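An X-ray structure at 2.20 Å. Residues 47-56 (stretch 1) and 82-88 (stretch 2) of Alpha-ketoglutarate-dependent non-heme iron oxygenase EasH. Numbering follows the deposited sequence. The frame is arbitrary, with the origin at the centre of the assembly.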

ATOM      1  N   ARG A  47      15.778   7.343 -27.254  1.00 63.50           N
ATOM      2  CA  ARG A  47      15.368   5.934 -27.203  1.00 64.99           C
ATOM      3  C   ARG A  47      14.066   5.719 -26.428  1.00 62.26           C
ATOM      4  O   ARG A  47      13.212   4.957 -26.874  1.00 65.31           O
ATOM      5  CB  ARG A  47      16.488   5.030 -26.646  1.00 66.98           C
ATOM      6  CG  ARG A  47      17.541   4.667 -27.683  1.00 70.38           C
ATOM      7  CD  ARG A  47      18.565   3.684 -27.146  1.00 72.91           C
ATOM      8  NE  ARG A  47      19.338   4.247 -26.032  1.00 69.41           N
ATOM      9  CZ  ARG A  47      19.356   3.797 -24.772  1.00 68.99           C
ATOM     10  NH1 ARG A  47      18.651   2.730 -24.390  1.00 70.29           N
ATOM     11  NH2 ARG A  47      20.117   4.416 -23.872  1.00 65.36           N
ATOM     12  N   PHE A  48      13.909   6.392 -25.289  1.00 58.00           N
ATOM     13  CA  PHE A  48      12.660   6.317 -24.526  1.00 57.24           C
ATOM     14  C   PHE A  48      11.476   6.824 -25.358  1.00 57.82           C
ATOM     15  O   PHE A  48      10.461   6.144 -25.457  1.00 57.63           O
ATOM     16  CB  PHE A  48      12.760   7.103 -23.211  1.00 55.43           C
ATOM     17  CG  PHE A  48      11.564   6.932 -22.310  1.00 52.34           C
ATOM     18  CD1 PHE A  48      11.264   5.689 -21.771  1.00 53.41           C
ATOM     19  CD2 PHE A  48      10.736   8.010 -22.005  1.00 52.48           C
ATOM     20  CE1 PHE A  48      10.167   5.517 -20.953  1.00 53.12           C
ATOM     21  CE2 PHE A  48       9.641   7.846 -21.178  1.00 50.12           C
ATOM     22  CZ  PHE A  48       9.357   6.602 -20.650  1.00 51.59           C
ATOM     23  N   ASN A  49      11.627   7.997 -25.972  1.00 58.15           N
ATOM     24  CA  ASN A  49      10.611   8.523 -26.905  1.00 60.73           C
ATOM     25  C   ASN A  49      10.259   7.538 -28.021  1.00 67.33           C
ATOM     26  O   ASN A  49       9.079   7.336 -28.298  1.00 73.28           O
ATOM     27  CB  ASN A  49      11.038   9.876 -27.502  1.00 59.61           C
ATOM     28  CG  ASN A  49      10.823  11.037 -26.537  1.00 56.06           C
ATOM     29  OD1 ASN A  49       9.921  11.011 -25.700  1.00 53.36           O
ATOM     30  ND2 ASN A  49      11.664  12.059 -26.645  1.00 55.82           N
ATOM     31  N   GLY A  50      11.272   6.922 -28.637  1.00 68.27           N
ATOM     32  CA  GLY A  50      11.058   5.886 -29.653  1.00 69.85           C
ATOM     33  C   GLY A  50      10.154   4.756 -29.178  1.00 70.45           C
ATOM     34  O   GLY A  50       9.215   4.378 -29.878  1.00 72.03           O
ATOM     35  N   GLU A  51      10.432   4.237 -27.977  1.00 67.81           N
ATOM     36  CA  GLU A  51       9.618   3.181 -27.345  1.00 68.07           C
ATOM     37  C   GLU A  51       8.182   3.634 -27.017  1.00 66.37           C
ATOM     38  O   GLU A  51       7.232   2.869 -27.180  1.00 68.64           O
ATOM     39  CB  GLU A  51      10.295   2.663 -26.054  1.00 66.39           C
ATOM     40  CG  GLU A  51      11.594   1.889 -26.275  1.00 68.62           C
ATOM     41  CD  GLU A  51      12.054   1.076 -25.057  1.00 68.49           C
ATOM     42  OE1 GLU A  51      12.242   1.646 -23.947  1.00 62.55           O
ATOM     43  OE2 GLU A  51      12.235  -0.156 -25.217  1.00 70.66           O
ATOM     44  N   ILE A  52       8.046   4.868 -26.542  1.00 63.46           N
ATOM     45  CA  ILE A  52       6.761   5.409 -26.060  1.00 65.57           C
ATOM     46  C   ILE A  52       5.773   5.796 -27.175  1.00 66.93           C
ATOM     47  O   ILE A  52       4.573   5.528 -27.049  1.00 65.84           O
ATOM     48  CB  ILE A  52       7.003   6.622 -25.116  1.00 63.90           C
ATOM     49  CG1 ILE A  52       7.599   6.134 -23.794  1.00 66.12           C
ATOM     50  CG2 ILE A  52       5.734   7.436 -24.858  1.00 65.00           C
ATOM     51  CD1 ILE A  52       6.788   5.087 -23.054  1.00 68.21           C
ATOM     52  N   ASP A  53       6.278   6.414 -28.241  1.00 68.66           N
ATOM     53  CA  ASP A  53       5.429   7.034 -29.280  1.00 75.20           C
ATOM     54  C   ASP A  53       4.142   6.254 -29.638  1.00 77.01           C
ATOM     55  O   ASP A  53       3.040   6.780 -29.440  1.00 74.51           O
ATOM     56  CB  ASP A  53       6.251   7.365 -30.550  1.00 78.67           C
ATOM     57  CG  ASP A  53       7.208   8.567 -30.354  1.00 80.21           C
ATOM     58  OD1 ASP A  53       8.098   8.740 -31.214  1.00 90.53           O
ATOM     59  OD2 ASP A  53       7.098   9.326 -29.355  1.00 75.54           O
ATOM     60  N   PRO A  54       4.267   4.985 -30.083  1.00 79.04           N
ATOM     61  CA  PRO A  54       3.081   4.303 -30.610  1.00 82.80           C
ATOM     62  C   PRO A  54       1.951   3.918 -29.624  1.00 82.06           C
ATOM     63  O   PRO A  54       0.904   3.473 -30.096  1.00 87.44           O
ATOM     64  CB  PRO A  54       3.666   3.036 -31.268  1.00 86.03           C
ATOM     65  CG  PRO A  54       5.146   3.245 -31.322  1.00 83.86           C
ATOM     66  CD  PRO A  54       5.446   4.104 -30.140  1.00 78.80           C
ATOM     67  N   HIS A  55       2.123   4.091 -28.312  1.00 74.51           N
ATOM     68  CA  HIS A  55       1.075   3.706 -27.338  1.00 73.29           C
ATOM     69  C   HIS A  55       0.253   4.877 -26.739  1.00 73.96           C
ATOM     70  O   HIS A  55      -0.651   4.636 -25.918  1.00 72.78           O
ATOM     71  CB  HIS A  55       1.686   2.909 -26.174  1.00 72.59           C
ATOM     72  CG  HIS A  55       2.487   1.717 -26.585  1.00 71.96           C
ATOM     73  ND1 HIS A  55       1.937   0.463 -26.721  1.00 71.37           N
ATOM     74  CD2 HIS A  55       3.799   1.590 -26.883  1.00 72.65           C
ATOM     75  CE1 HIS A  55       2.877  -0.384 -27.104  1.00 72.83           C
ATOM     76  NE2 HIS A  55       4.015   0.277 -27.207  1.00 73.11           N
ATOM     77  N   MET A  56       0.563   6.124 -27.118  1.00 75.74           N
ATOM     78  CA  MET A  56      -0.070   7.312 -26.483  1.00 76.17           C
ATOM     79  C   MET A  56      -1.541   7.497 -26.893  1.00 73.80           C
ATOM     80  O   MET A  56      -1.916   7.166 -28.022  1.00 71.60           O
ATOM     81  CB  MET A  56       0.720   8.602 -26.809  1.00 78.51           C
ATOM     82  CG  MET A  56       2.133   8.678 -26.228  1.00 80.15           C
ATOM     83  SD  MET A  56       2.154   8.859 -24.426  1.00 80.65           S
ATOM     84  CE  MET A  56       1.713  10.594 -24.230  1.00 82.73           C
TER
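Stretch 2, residues 82-88: LFSKLFR

Stretch 1 is helical from Arg-47 to Ile-52, with Glu-51 N bonded to Arg-47 O (3.1 Å) and Ile-52 N to Phe-48 O (2.9 Å), and then tightens into a 3-10 segment at 53-55. Stretch 2 reaches it as a loop and enters a helix at Lys-85, where phi/psi settles at -63/-41 after the extended -137/113 of Ser-84. The two run in opposite senses: Phe-48 pairs with Leu-86 (CA to CA 6.3 Å), Glu-51 with Ser-84 (CA to CA 5.9 Å), and His-55 meets Phe-83. Together they bury 475 Å².

At the start of the walk, Leu-86 CD1 lies over one face of the Arg-47 guanidinium, 3.4 Å from NH1. Phe-48 follows with chi1 at t; its CD1 is 4.0 Å from Leu-86 CD2, an apolar contact, while its CE1 is 3.3 Å from Ser-84 OG, which sits at the ring edge. Asn-49 and Gly-50 are out of reach of stretch 2.

Glu-51 points toward stretch 2, and its carboxylate meets the beginning of the second helix, where backbone NH groups lack partners from a preceding turn. Its OE1 accepts from Leu-86 N at 3.1 Å with an N-H...O angle of 163°, and from Ser-84 OG at 2.7 Å; its OE2 accepts from Lys-85 N at 3.2 Å and a more bent 141°. Ser-84 is the N-cap: its OG also accepts from Phe-87 N at 3.1 Å and 152°, so one hydroxyl links the cap to the carboxylate.

Past Ile-52, Asp-53 and Pro-54 make no contact. His-55 closes the interface, its CA-to-CB bond directed toward stretch 2. Phe-83 CD1 lies over one face of its imidazole, 3.5 Å from His-55 ND1; ring centroids are 4.7 Å apart and the planes meet at 46°, an oblique pairing.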

ATOM      1  N   LEU A  82       5.284  -1.930 -18.663  1.00 65.77           N
ATOM      2  CA  LEU A  82       4.699  -2.778 -19.708  1.00 69.33           C
ATOM      3  C   LEU A  82       5.140  -2.380 -21.120  1.00 68.30           C
ATOM      4  O   LEU A  82       5.128  -3.213 -22.017  1.00 72.48           O
ATOM      5  CB  LEU A  82       3.162  -2.751 -19.626  1.00 73.09           C
ATOM      6  CG  LEU A  82       2.493  -4.131 -19.602  1.00 81.59           C
ATOM      7  CD1 LEU A  82       0.997  -3.926 -19.405  1.00 86.22           C
ATOM      8  CD2 LEU A  82       2.781  -4.981 -20.843  1.00 87.68           C
ATOM      9  N   PHE A  83       5.547  -1.121 -21.304  1.00 66.98           N
ATOM     10  CA  PHE A  83       5.793  -0.543 -22.632  1.00 68.96           C
ATOM     11  C   PHE A  83       7.247  -0.151 -22.934  1.00 66.37           C
ATOM     12  O   PHE A  83       7.569   0.093 -24.097  1.00 66.53           O
ATOM     13  CB  PHE A  83       4.889   0.672 -22.837  1.00 68.57           C
ATOM     14  CG  PHE A  83       3.430   0.395 -22.560  1.00 72.84           C
ATOM     15  CD1 PHE A  83       2.671  -0.375 -23.437  1.00 74.42           C
ATOM     16  CD2 PHE A  83       2.809   0.895 -21.413  1.00 77.69           C
ATOM     17  CE1 PHE A  83       1.331  -0.640 -23.195  1.00 75.75           C
ATOM     18  CE2 PHE A  83       1.462   0.628 -21.161  1.00 77.75           C
ATOM     19  CZ  PHE A  83       0.722  -0.132 -22.060  1.00 77.65           C
ATOM     20  N   SER A  84       8.123  -0.119 -21.921  1.00 61.51           N
ATOM     21  CA  SER A  84       9.482   0.422 -22.078  1.00 59.94           C
ATOM     22  C   SER A  84      10.579  -0.411 -21.401  1.00 59.46           C
ATOM     23  O   SER A  84      10.646  -0.502 -20.172  1.00 55.73           O
ATOM     24  CB  SER A  84       9.540   1.848 -21.538  1.00 56.95           C
ATOM     25  OG  SER A  84      10.821   2.413 -21.741  1.00 57.78           O
ATOM     26  N   LYS A  85      11.442  -0.998 -22.227  1.00 62.69           N
ATOM     27  CA  LYS A  85      12.628  -1.720 -21.778  1.00 64.14           C
ATOM     28  C   LYS A  85      13.587  -0.787 -21.052  1.00 62.56           C
ATOM     29  O   LYS A  85      14.158  -1.161 -20.019  1.00 65.92           O
ATOM     30  CB  LYS A  85      13.334  -2.390 -22.972  1.00 68.74           C
ATOM     31  CG  LYS A  85      14.397  -3.425 -22.601  1.00 71.06           C
ATOM     32  CD  LYS A  85      14.907  -4.136 -23.847  1.00 74.87           C
ATOM     33  CE  LYS A  85      16.203  -4.888 -23.576  1.00 77.81           C
ATOM     34  NZ  LYS A  85      16.132  -5.739 -22.356  1.00 76.11           N
ATOM     35  N   LEU A  86      13.743   0.423 -21.581  1.00 60.70           N
ATOM     36  CA  LEU A  86      14.578   1.440 -20.960  1.00 58.81           C
ATOM     37  C   LEU A  86      14.078   1.804 -19.546  1.00 56.28           C
ATOM     38  O   LEU A  86      14.887   2.058 -18.648  1.00 56.15           O
ATOM     39  CB  LEU A  86      14.659   2.678 -21.864  1.00 59.16           C
ATOM     40  CG  LEU A  86      15.635   3.798 -21.459  1.00 58.53           C
ATOM     41  CD1 LEU A  86      16.236   4.463 -22.704  1.00 59.71           C
ATOM     42  CD2 LEU A  86      14.997   4.842 -20.525  1.00 55.72           C
ATOM     43  N   PHE A  87      12.761   1.814 -19.345  1.00 53.24           N
ATOM     44  CA  PHE A  87      12.193   2.038 -18.014  1.00 50.59           C
ATOM     45  C   PHE A  87      12.568   0.880 -17.075  1.00 50.24           C
ATOM     46  O   PHE A  87      13.131   1.081 -16.003  1.00 47.45           O
ATOM     47  CB  PHE A  87      10.667   2.179 -18.100  1.00 49.96           C
ATOM     48  CG  PHE A  87      10.035   2.639 -16.841  1.00 47.89           C
ATOM     49  CD1 PHE A  87       9.726   1.737 -15.829  1.00 48.64           C
ATOM     50  CD2 PHE A  87       9.721   3.975 -16.672  1.00 46.85           C
ATOM     51  CE1 PHE A  87       9.154   2.173 -14.647  1.00 47.81           C
ATOM     52  CE2 PHE A  87       9.137   4.412 -15.503  1.00 45.47           C
ATOM     53  CZ  PHE A  87       8.855   3.517 -14.481  1.00 46.09           C
ATOM     54  N   ARG A  88      12.231  -0.330 -17.505  1.00 52.08           N
ATOM     55  CA  ARG A  88      12.500  -1.541 -16.743  1.00 52.82           C
ATOM     56  C   ARG A  88      13.969  -1.715 -16.334  1.00 53.34           C
ATOM     57  O   ARG A  88      14.230  -2.042 -15.195  1.00 51.55           O
ATOM     58  CB  ARG A  88      12.054  -2.768 -17.539  1.00 55.05           C
ATOM     59  CG  ARG A  88      10.545  -2.935 -17.626  1.00 54.55           C
ATOM     60  CD  ARG A  88      10.185  -4.330 -18.119  1.00 56.98           C
ATOM     61  NE  ARG A  88      10.747  -4.635 -19.438  1.00 59.93           N
ATOM     62  CZ  ARG A  88      10.266  -4.215 -20.608  1.00 60.74           C
ATOM     63  NH1 ARG A  88       9.198  -3.421 -20.679  1.00 60.83           N
ATOM     64  NH2 ARG A  88      10.885  -4.586 -21.723  1.00 63.38           N
TER